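Local coordinates for protein muramoyltetrapeptide carboxypeptidase (Oxalobacter formigenes OXCC13, PDB 6UUK) that probably removes the terminal D-amino acid from tetrapeptide stems of bacterial cell-wall peptidoglycan, acting as a serine-type LD-carboxypeptidase of the S66 family, at residues G277-E281 / L312-T317; I108-N114 / K140-K146; R72-L77 / I174-T179; S197-K203 / Q339-Y345. One frame throughout, in Å; residues are numbered along the deposited sequence.

Contact 1. Residues G277-E281 / L312-T317; sequences GHFSE and LPFGHT
A chi1 of -79°, with CG anti to the carbonyl carbon, carries the His278 imidazole out to the loop 312-317, while chi1 of 59° in Thr317 leaves the methyl CG2 facing that ring. The two side chains cross at about a right angle, and Thr317 CG2 sits 4.0 Å from the centroid of the His278 ring, a CH-pi contact over the face but shifted toward its rim. Threonine suits the place because its branches divide the work: the methyl meets the imidazole and OG1 hydrogen-bonds to Asp319 O. Leu312 O lies over the opposite face, and His278 NE2 approaches Pro313 CA to 3.4 Å. At the root of the histidine side chain the backbones join through one nearly straight bond (170°), His278 N to Phe314 O at 2.6 Å. Pro313 centres an inverse gamma turn just before that carbonyl, and Gly277 and Gly315, lacking side chains, leave the main chains room to close in. The same loop carries His316, predicted to serve in the charge relay and weakly hydrogen-bonded to Glu246. Strand 273-280 lies between strands 242-248 and 308-310; on the loop's side, Phe314 packs on Leu323 of strand 323-325, and Leu312 and Pro313 on Trp204 of strand 200-205.

Contact 2. Residues I108-N114 / K140-K146; sequences IMEAATN and KLAKSGK
Leu141 makes the apolar part of this contact, its branched end fitting against the C-terminal part of helix 101-111 and Ala112 close by. Its CD2 lies 3.6 Å from CE of Met109, present as selenomethionine, and 3.7 Å from Ala112 CB. Met109 gets there by bending: chi2 of -57° and a turn about the CG-SE bond fold the methyl back, and the two side chains cross at about a right angle. Alanine at 112 is small enough for the chains to close up, and its CB lies 3.6 Å from Ser144 OG.

Among the polar links, Lys146 alone spans the contact with a hydrogen bond. Its chain turns at chi2 (-56°) and then runs straight, laying CE beside Ala112 O before NZ donates to Asn114 O at 2.8 Å. NZ also donates to Val117 O, its strongest polar partner, so one ammonium holds two carbonyls of the connection from helix 101-111 to strand 119-122.

Two hydroxyls bond back to carbonyls of their own segments. Ser144 OG donates to Lys140 O at 2.6 Å, and Thr113 OG1 joins its own backbone N on Glu110 O, both from the same face of that carbonyl. Gly145, with positive phi, then turns the chain toward strand 147-150. This is the layout of neighbouring beta-alpha-beta units in a parallel alpha/beta domain: helices 101-111 and 138-142 lead into sheet neighbours 119-122 and 147-150.

Contact 3. Residues R72-L77 / I174-T179; sequences RAIGVL and IQSDFT
Thr179 O is gripped by two nitrogens of Arg72: NE donates to it at 2.7 Å and NH2 at 2.5 Å, the latter short for this resolution, so its exact length carries little weight. The guanidinium meets the carbonyl side-on and keeps the oxygen in its own plane, while the two donors approach from opposite faces of the carbonyl plane; both bonds are bent, at 138° and 142°. A long, flexible arginine suits this solvent-exposed edge of the helix, since it can double back through chi3 (62°) to a main-chain oxygen, and NH2 also has a long, weak ion pair with Asp69. The setting is the parallel alpha/beta N-terminal domain, where helix 67-79 follows strand 55-59 and meets the short, weakly bonded helix 174-177 beyond strand 168-170. Behind the arginine the contact is apolar and buried. Ala73 is small enough for the backbones to approach, its CB touching Phe178 CB and Thr179 CG2, both at 3.6 Å, and also Ile174 CG2. The Phe178 ring extends from Ala73 to Val76 and Leu77, one turn further along, backed by Leu188 and Ile121. Val76 CG1 lies at the edge of the Phe178 ring, in the ring plane, 3.8 Å from Phe178 CD1. Leu77 CD2 instead sits over one face of Phe178, 3.9 Å from the ring centroid.

Contact 4. Residues S197-K203 / Q339-Y345; sequences SPETSVK and QLDIGDY
Thr200 and Ile342 meet on the closely packed face of this strand pair. OG1 of Thr200 comes to 3.4 Å from Ile342 CB, and the Thr200 methyl CG2 to 3.3 Å from Tyr345 OH. Both residues are beta-branched, a shape that suits extended strands. Val202 and Leu340 continue the same face, buried and apolar; Val202 also packs on Pro313, and Ile342 on Leu323 and Pro324. Beyond the strand end, chi1 of 58° swings the Tyr345 ring back against the loop 197-199, where its hydroxyl makes a weak hydrogen bond to Ser197 O at 2.8 Å. A tyrosine fits here, since its ring can stay buried against Thr194 and Pro324 while the OH finds a main-chain oxygen.

Between the two faces runs a regular antiparallel ladder. Thr200 with Ile342 and Val202 with Leu340 are the hydrogen-bonded pairs, Ile342 N reaching Thr200 O at 2.8 Å and Val202 N reaching Leu340 O at 2.9 Å. Within this chain strand 200-205 is an outermost strand of the mixed sheet, with 337-343 between it and 328-333; the axes of 200-203 and 339-343 make 166°, close to antiparallel.

The other face, bearing Ser201, Lys203, Gln339 and Asp341, is looser and polar. Lys203 and Gln339 lie side by side, touching through their CG atoms at 3.8 Å, while the far end of the lysine leads away. Gln339 NE2 donates to the syn lone pair of Asp341 OD1 at 3.1 Å, with OD1 in the plane of the glutamine amide. That same OD1 rests 3.3 Å from Ser201 CB, so solvent-facing Ser201 meets the aspartate through carbon.

Overall arrangement
From the N terminus, contact 3 opens first, on helix 67-79. Before it closes at residues 174-179, contact 2 opens and shuts, nested inside its loop; together they tie helices and helix ends within the parallel alpha/beta part of the chain, with centres about 22 Å apart. Contact 4 opens next, at 197-203, and its loop contains contact 1 in turn before 339-345 closes it. The two nested pairs therefore follow in series and none cross. Contacts 1 and 4 reach the same mixed sheet and touch, Pro313 CD lying 3.9 Å from Val202 CG1. Contact 1, whose nearest atoms come within about 4 Å of contact 3 without touching it, holds the predicted charge-relay residue His316.

Contact 1. Residues G277-E281 / L312-T317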
# COMPACT_ATOMS: atom_id res chain seq x y z
N GLY B 277 -11.53 -10.31 8.02
CA GLY B 277 -12.68 -10.55 7.18
C GLY B 277 -12.36 -11.49 6.04
O GLY B 277 -11.48 -12.36 6.14
N HIS B 278 -13.08 -11.33 4.93
CA HIS B 278 -12.87 -12.18 3.77
C HIS B 278 -11.66 -11.70 2.97
O HIS B 278 -11.56 -10.53 2.60
CB HIS B 278 -14.11 -12.18 2.87
CG HIS B 278 -15.21 -13.07 3.37
ND1 HIS B 278 -15.06 -14.43 3.51
CD2 HIS B 278 -16.48 -12.79 3.75
CE1 HIS B 278 -16.19 -14.95 3.96
NE2 HIS B 278 -17.07 -13.98 4.11
N PHE B 279 -10.74 -12.63 2.71
CA PHE B 279 -9.60 -12.41 1.82
C PHE B 279 -9.72 -13.48 0.74
O PHE B 279 -9.21 -14.60 0.89
CB PHE B 279 -8.27 -12.49 2.56
CG PHE B 279 -8.03 -11.34 3.50
CD1 PHE B 279 -7.31 -10.23 3.08
CD2 PHE B 279 -8.51 -11.38 4.79
CE1 PHE B 279 -7.08 -9.18 3.94
CE2 PHE B 279 -8.29 -10.32 5.66
CZ PHE B 279 -7.57 -9.22 5.23
N SER B 280 -10.41 -13.15 -0.35
CA SER B 280 -10.78 -14.12 -1.37
C SER B 280 -10.01 -13.88 -2.66
O SER B 280 -9.32 -12.87 -2.83
CB SER B 280 -12.29 -14.06 -1.64
OG SER B 280 -12.69 -12.76 -2.04
N GLU B 281 -10.13 -14.85 -3.57
CA GLU B 281 -9.52 -14.81 -4.90
C GLU B 281 -8.00 -14.66 -4.79
O GLU B 281 -7.41 -13.61 -5.05
CB GLU B 281 -10.13 -13.70 -5.75
CG GLU B 281 -11.59 -13.93 -6.07
CD GLU B 281 -12.18 -12.85 -6.94
OE1 GLU B 281 -11.55 -11.79 -7.08
OE2 GLU B 281 -13.28 -13.08 -7.50
N LEU B 312 -14.67 -13.47 10.04
CA LEU B 312 -15.63 -12.39 9.88
C LEU B 312 -16.24 -12.43 8.48
O LEU B 312 -15.50 -12.33 7.49
CB LEU B 312 -14.96 -11.04 10.12
CG LEU B 312 -15.84 -9.79 9.97
CD1 LEU B 312 -16.91 -9.73 11.05
CD2 LEU B 312 -14.98 -8.53 10.00
N PRO B 313 -17.56 -12.57 8.35
CA PRO B 313 -18.18 -12.65 7.02
C PRO B 313 -18.39 -11.27 6.40
O PRO B 313 -19.51 -10.77 6.23
CB PRO B 313 -19.50 -13.38 7.31
CG PRO B 313 -19.79 -13.13 8.78
CD PRO B 313 -18.58 -12.51 9.42
N PHE B 314 -17.28 -10.63 6.05
CA PHE B 314 -17.32 -9.32 5.43
C PHE B 314 -16.18 -9.20 4.43
O PHE B 314 -15.06 -9.64 4.69
CB PHE B 314 -17.22 -8.20 6.47
CG PHE B 314 -17.20 -6.83 5.88
CD1 PHE B 314 -18.37 -6.24 5.42
CD2 PHE B 314 -16.01 -6.12 5.78
CE1 PHE B 314 -18.35 -4.97 4.87
CE2 PHE B 314 -15.99 -4.86 5.23
CZ PHE B 314 -17.16 -4.28 4.78
N GLY B 315 -16.48 -8.60 3.28
CA GLY B 315 -15.49 -8.42 2.24
C GLY B 315 -16.18 -8.19 0.90
O GLY B 315 -17.36 -7.83 0.85
N HIS B 316 -15.42 -8.41 -0.17
CA HIS B 316 -15.97 -8.30 -1.52
C HIS B 316 -16.62 -9.61 -1.95
O HIS B 316 -16.33 -10.16 -3.01
CB HIS B 316 -14.88 -7.88 -2.50
CG HIS B 316 -14.30 -6.54 -2.20
ND1 HIS B 316 -13.51 -6.29 -1.10
CD2 HIS B 316 -14.38 -5.36 -2.88
CE1 HIS B 316 -13.13 -5.02 -1.11
NE2 HIS B 316 -13.65 -4.44 -2.17
N THR B 317 -17.52 -10.12 -1.11
CA THR B 317 -18.24 -11.35 -1.37
C THR B 317 -19.72 -11.05 -1.58
O THR B 317 -20.20 -9.95 -1.28
CB THR B 317 -18.07 -12.34 -0.21
OG1 THR B 317 -18.55 -11.75 1.00
CG2 THR B 317 -16.61 -12.72 -0.05

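Contact 2. Residues I108-N114 / K140-K146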
# COMPACT_ATOMS: atom_id res chain seq x y z
N ILE B 108 -21.25 15.35 -2.90
CA ILE B 108 -21.30 14.81 -1.55
C ILE B 108 -21.79 15.87 -0.56
O ILE B 108 -22.51 15.57 0.39
CB ILE B 108 -19.92 14.25 -1.15
CG1 ILE B 108 -19.41 13.29 -2.21
CG2 ILE B 108 -20.01 13.55 0.20
CD1 ILE B 108 -18.04 12.71 -1.91
N MSE B 109 -21.40 17.13 -0.78
CA MSE B 109 -21.83 18.22 0.09
C MSE B 109 -23.31 18.53 -0.12
O MSE B 109 -23.99 19.00 0.80
CB MSE B 109 -20.99 19.47 -0.17
CG MSE B 109 -19.50 19.30 0.05
SE MSE B 109 -19.04 18.67 1.84
CE MSE B 109 -18.80 16.78 1.43
N GLU B 110 -23.81 18.27 -1.33
CA GLU B 110 -25.19 18.59 -1.64
C GLU B 110 -26.15 17.54 -1.07
O GLU B 110 -27.21 17.89 -0.55
CB GLU B 110 -25.37 18.71 -3.15
CG GLU B 110 -26.59 19.53 -3.57
CD GLU B 110 -26.73 19.65 -5.07
OE1 GLU B 110 -27.15 18.66 -5.71
OE2 GLU B 110 -26.41 20.72 -5.62
N ALA B 111 -25.79 16.26 -1.17
CA ALA B 111 -26.65 15.21 -0.64
C ALA B 111 -26.69 15.23 0.88
O ALA B 111 -27.71 14.86 1.48
CB ALA B 111 -26.18 13.84 -1.14
N ALA B 112 -25.61 15.66 1.52
CA ALA B 112 -25.58 15.75 2.98
C ALA B 112 -26.39 16.91 3.52
O ALA B 112 -26.53 17.04 4.74
CB ALA B 112 -24.13 15.86 3.47
N THR B 113 -26.93 17.77 2.65
CA THR B 113 -27.73 18.91 3.06
C THR B 113 -29.21 18.75 2.73
O THR B 113 -30.00 19.66 3.02
CB THR B 113 -27.20 20.19 2.42
OG1 THR B 113 -27.10 20.02 1.00
CG2 THR B 113 -25.83 20.54 2.98
N ASN B 114 -29.61 17.63 2.14
CA ASN B 114 -31.01 17.42 1.79
C ASN B 114 -31.76 16.88 2.99
O ASN B 114 -31.39 15.82 3.51
CB ASN B 114 -31.12 16.47 0.61
CG ASN B 114 -32.52 16.44 0.02
OD1 ASN B 114 -33.38 15.68 0.46
ND2 ASN B 114 -32.75 17.26 -0.99
N LYS B 140 -18.34 19.40 8.51
CA LYS B 140 -19.71 19.60 8.06
C LYS B 140 -20.43 18.27 7.88
O LYS B 140 -21.64 18.18 8.13
CB LYS B 140 -19.71 20.39 6.75
CG LYS B 140 -21.08 20.64 6.15
CD LYS B 140 -21.70 21.92 6.67
CE LYS B 140 -22.95 22.28 5.90
NZ LYS B 140 -23.50 23.61 6.30
N LEU B 141 -19.71 17.23 7.45
CA LEU B 141 -20.33 15.93 7.23
C LEU B 141 -20.67 15.25 8.55
O LEU B 141 -21.71 14.58 8.66
CB LEU B 141 -19.41 15.04 6.40
CG LEU B 141 -19.22 15.44 4.94
CD1 LEU B 141 -18.11 14.63 4.30
CD2 LEU B 141 -20.53 15.25 4.18
N ALA B 142 -19.81 15.40 9.56
CA ALA B 142 -20.09 14.80 10.86
C ALA B 142 -21.33 15.41 11.51
O ALA B 142 -22.04 14.72 12.26
CB ALA B 142 -18.88 14.95 11.78
N LYS B 143 -21.61 16.68 11.23
CA LYS B 143 -22.80 17.34 11.74
C LYS B 143 -24.01 17.15 10.84
O LYS B 143 -25.12 17.53 11.24
CB LYS B 143 -22.54 18.84 11.92
CG LYS B 143 -21.42 19.17 12.89
CD LYS B 143 -21.24 20.67 13.02
CE LYS B 143 -20.12 21.02 13.99
NZ LYS B 143 -19.95 22.49 14.13
N SER B 144 -23.83 16.58 9.65
CA SER B 144 -24.95 16.42 8.73
C SER B 144 -25.95 15.39 9.23
O SER B 144 -27.14 15.46 8.89
CB SER B 144 -24.44 16.02 7.34
OG SER B 144 -23.53 16.99 6.84
N GLY B 145 -25.50 14.43 10.03
CA GLY B 145 -26.38 13.39 10.53
C GLY B 145 -26.72 12.31 9.54
O GLY B 145 -27.65 11.53 9.79
N LYS B 146 -26.01 12.23 8.42
CA LYS B 146 -26.29 11.22 7.41
C LYS B 146 -25.61 9.90 7.77
O LYS B 146 -24.60 9.87 8.48
CB LYS B 146 -25.84 11.69 6.03
CG LYS B 146 -26.40 13.04 5.62
CD LYS B 146 -27.92 13.04 5.69
CE LYS B 146 -28.48 14.41 5.34
NZ LYS B 146 -29.97 14.45 5.46

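Contact 3. Residues R72-L77 / I174-T179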
# COMPACT_ATOMS: atom_id res chain seq x y z
N ARG B 72 -31.56 -0.34 -12.58
CA ARG B 72 -32.03 -1.58 -11.98
C ARG B 72 -31.77 -1.60 -10.48
O ARG B 72 -32.58 -2.14 -9.71
CB ARG B 72 -31.36 -2.78 -12.66
CG ARG B 72 -31.74 -4.13 -12.07
CD ARG B 72 -31.05 -5.28 -12.80
NE ARG B 72 -29.59 -5.21 -12.70
CZ ARG B 72 -28.80 -4.75 -13.67
NH1 ARG B 72 -29.32 -4.31 -14.81
NH2 ARG B 72 -27.49 -4.73 -13.49
N ALA B 73 -30.66 -1.00 -10.05
CA ALA B 73 -30.36 -0.94 -8.62
C ALA B 73 -31.34 -0.04 -7.89
O ALA B 73 -31.71 -0.31 -6.74
CB ALA B 73 -28.93 -0.46 -8.41
N ILE B 74 -31.77 1.05 -8.53
CA ILE B 74 -32.75 1.94 -7.92
C ILE B 74 -34.09 1.23 -7.74
O ILE B 74 -34.79 1.42 -6.74
CB ILE B 74 -32.89 3.23 -8.74
CG1 ILE B 74 -31.57 3.99 -8.77
CG2 ILE B 74 -34.00 4.11 -8.19
CD1 ILE B 74 -31.60 5.25 -9.61
N GLY B 75 -34.46 0.39 -8.71
CA GLY B 75 -35.70 -0.37 -8.59
C GLY B 75 -35.69 -1.34 -7.43
O GLY B 75 -36.73 -1.60 -6.82
N VAL B 76 -34.52 -1.89 -7.10
CA VAL B 76 -34.41 -2.77 -5.93
C VAL B 76 -34.63 -1.97 -4.65
O VAL B 76 -35.38 -2.39 -3.76
CB VAL B 76 -33.05 -3.48 -5.92
CG1 VAL B 76 -32.92 -4.36 -4.69
CG2 VAL B 76 -32.88 -4.31 -7.19
N LEU B 77 -33.99 -0.81 -4.54
CA LEU B 77 -34.22 0.06 -3.39
C LEU B 77 -35.67 0.52 -3.33
O LEU B 77 -36.20 0.76 -2.24
CB LEU B 77 -33.28 1.27 -3.45
CG LEU B 77 -31.78 0.94 -3.41
CD1 LEU B 77 -30.95 2.12 -3.89
CD2 LEU B 77 -31.38 0.53 -2.00
N ILE B 174 -23.77 0.26 -4.44
CA ILE B 174 -24.59 0.06 -5.63
C ILE B 174 -23.86 -0.83 -6.63
O ILE B 174 -24.50 -1.52 -7.43
CB ILE B 174 -24.96 1.43 -6.24
CG1 ILE B 174 -25.77 2.26 -5.24
CG2 ILE B 174 -25.77 1.26 -7.52
CD1 ILE B 174 -27.12 1.67 -4.91
N GLN B 175 -22.53 -0.85 -6.58
CA GLN B 175 -21.68 -1.53 -7.56
C GLN B 175 -22.13 -2.95 -7.87
O GLN B 175 -22.59 -3.24 -8.98
CB GLN B 175 -20.23 -1.54 -7.08
N SER B 176 -22.00 -3.86 -6.90
CA SER B 176 -22.31 -5.27 -7.13
C SER B 176 -23.26 -5.85 -6.09
O SER B 176 -23.38 -7.08 -6.01
CB SER B 176 -21.02 -6.10 -7.17
OG SER B 176 -20.16 -5.66 -8.21
N ASP B 177 -23.92 -5.02 -5.29
CA ASP B 177 -24.86 -5.50 -4.29
C ASP B 177 -26.32 -5.21 -4.63
O ASP B 177 -27.20 -5.93 -4.15
CB ASP B 177 -24.54 -4.88 -2.92
CG ASP B 177 -23.20 -5.34 -2.38
OD1 ASP B 177 -23.01 -6.57 -2.23
OD2 ASP B 177 -22.33 -4.48 -2.13
N PHE B 178 -26.59 -4.19 -5.43
CA PHE B 178 -27.94 -3.90 -5.90
C PHE B 178 -28.09 -4.01 -7.41
O PHE B 178 -29.23 -4.13 -7.88
CB PHE B 178 -28.38 -2.50 -5.46
CG PHE B 178 -28.54 -2.35 -3.97
CD1 PHE B 178 -29.67 -2.83 -3.33
CD2 PHE B 178 -27.55 -1.73 -3.22
CE1 PHE B 178 -29.81 -2.70 -1.96
CE2 PHE B 178 -27.70 -1.60 -1.85
CZ PHE B 178 -28.83 -2.08 -1.22
N THR B 179 -27.00 -3.97 -8.17
CA THR B 179 -27.07 -4.12 -9.62
C THR B 179 -27.05 -5.57 -10.08
O THR B 179 -27.49 -5.85 -11.21
CB THR B 179 -25.90 -3.38 -10.29
OG1 THR B 179 -24.67 -3.82 -9.71
CG2 THR B 179 -26.04 -1.88 -10.11

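Contact 4. Residues S197-K203 / Q339-Y345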
# COMPACT_ATOMS: atom_id res chain seq x y z
N SER B 197 -32.33 -1.10 13.25
CA SER B 197 -32.23 -1.67 14.58
C SER B 197 -31.05 -1.06 15.34
O SER B 197 -29.99 -0.83 14.75
CB SER B 197 -32.07 -3.20 14.53
OG SER B 197 -31.98 -3.75 15.83
N PRO B 198 -31.21 -0.78 16.64
CA PRO B 198 -30.11 -0.17 17.39
C PRO B 198 -28.96 -1.12 17.67
O PRO B 198 -27.87 -0.64 18.03
CB PRO B 198 -30.79 0.28 18.70
CG PRO B 198 -32.26 0.23 18.43
CD PRO B 198 -32.45 -0.87 17.43
N GLU B 199 -29.15 -2.43 17.53
CA GLU B 199 -28.12 -3.40 17.84
C GLU B 199 -28.03 -4.44 16.73
O GLU B 199 -29.06 -4.82 16.15
CB GLU B 199 -28.39 -4.10 19.18
CG GLU B 199 -28.36 -3.18 20.39
CD GLU B 199 -28.72 -3.88 21.67
OE1 GLU B 199 -29.23 -5.02 21.61
OE2 GLU B 199 -28.49 -3.31 22.76
N THR B 200 -26.81 -4.89 16.44
CA THR B 200 -26.57 -5.92 15.44
C THR B 200 -25.59 -6.93 15.99
O THR B 200 -24.55 -6.55 16.54
CB THR B 200 -26.03 -5.32 14.13
OG1 THR B 200 -24.90 -4.48 14.42
CG2 THR B 200 -27.10 -4.51 13.42
N SER B 201 -25.92 -8.21 15.86
CA SER B 201 -25.07 -9.30 16.34
C SER B 201 -24.69 -10.19 15.16
O SER B 201 -25.55 -10.60 14.38
CB SER B 201 -25.79 -10.13 17.41
OG SER B 201 -26.94 -10.75 16.89
N VAL B 202 -23.40 -10.47 15.03
CA VAL B 202 -22.87 -11.29 13.95
C VAL B 202 -22.23 -12.53 14.56
O VAL B 202 -21.33 -12.42 15.40
CB VAL B 202 -21.85 -10.52 13.09
CG1 VAL B 202 -21.39 -11.37 11.92
CG2 VAL B 202 -22.45 -9.21 12.61
N LYS B 203 -22.70 -13.70 14.14
CA LYS B 203 -22.19 -14.98 14.61
C LYS B 203 -21.70 -15.80 13.42
O LYS B 203 -22.38 -15.88 12.40
CB LYS B 203 -23.27 -15.76 15.37
CG LYS B 203 -23.92 -14.98 16.50
CD LYS B 203 -25.08 -15.77 17.10
CE LYS B 203 -26.12 -16.10 16.05
NZ LYS B 203 -27.25 -16.89 16.61
N GLN B 339 -18.87 -14.48 18.26
CA GLN B 339 -20.03 -13.60 18.25
C GLN B 339 -19.56 -12.16 18.40
O GLN B 339 -18.66 -11.88 19.19
CB GLN B 339 -21.02 -13.97 19.36
CG GLN B 339 -22.27 -13.12 19.40
CD GLN B 339 -23.30 -13.65 20.37
OE1 GLN B 339 -23.35 -14.85 20.65
NE2 GLN B 339 -24.14 -12.77 20.90
N LEU B 340 -20.18 -11.26 17.64
CA LEU B 340 -19.80 -9.85 17.62
C LEU B 340 -21.06 -9.00 17.74
O LEU B 340 -21.80 -8.83 16.77
CB LEU B 340 -19.02 -9.50 16.35
CG LEU B 340 -18.54 -8.06 16.22
CD1 LEU B 340 -17.50 -7.74 17.29
CD2 LEU B 340 -17.97 -7.80 14.83
N ASP B 341 -21.30 -8.46 18.94
CA ASP B 341 -22.41 -7.55 19.17
C ASP B 341 -21.95 -6.12 18.98
O ASP B 341 -20.88 -5.73 19.46
CB ASP B 341 -22.98 -7.74 20.58
CG ASP B 341 -23.40 -9.17 20.85
OD1 ASP B 341 -23.67 -9.91 19.89
OD2 ASP B 341 -23.46 -9.56 22.04
N ILE B 342 -22.76 -5.33 18.28
CA ILE B 342 -22.42 -3.95 17.95
C ILE B 342 -23.54 -3.04 18.44
O ILE B 342 -24.72 -3.37 18.31
CB ILE B 342 -22.21 -3.77 16.43
CG1 ILE B 342 -21.25 -4.84 15.90
CG2 ILE B 342 -21.67 -2.38 16.12
CD1 ILE B 342 -21.14 -4.86 14.39
N GLY B 343 -23.16 -1.89 19.00
CA GLY B 343 -24.11 -0.93 19.50
C GLY B 343 -23.53 0.47 19.49
O GLY B 343 -22.40 0.69 19.05
N ASP B 344 -24.33 1.42 19.99
CA ASP B 344 -23.94 2.82 20.10
C ASP B 344 -23.58 3.41 18.73
O ASP B 344 -22.46 3.87 18.48
CB ASP B 344 -22.78 2.99 21.09
N TYR B 345 -24.57 3.39 17.84
CA TYR B 345 -24.43 3.96 16.50
C TYR B 345 -25.77 4.55 16.09
O TYR B 345 -26.82 4.06 16.52
CB TYR B 345 -23.96 2.92 15.48
CG TYR B 345 -24.87 1.71 15.34
CD1 TYR B 345 -25.91 1.70 14.42
CD2 TYR B 345 -24.68 0.58 16.13
CE1 TYR B 345 -26.74 0.61 14.29
CE2 TYR B 345 -25.50 -0.52 16.00
CZ TYR B 345 -26.53 -0.50 15.08
OH TYR B 345 -27.35 -1.60 14.96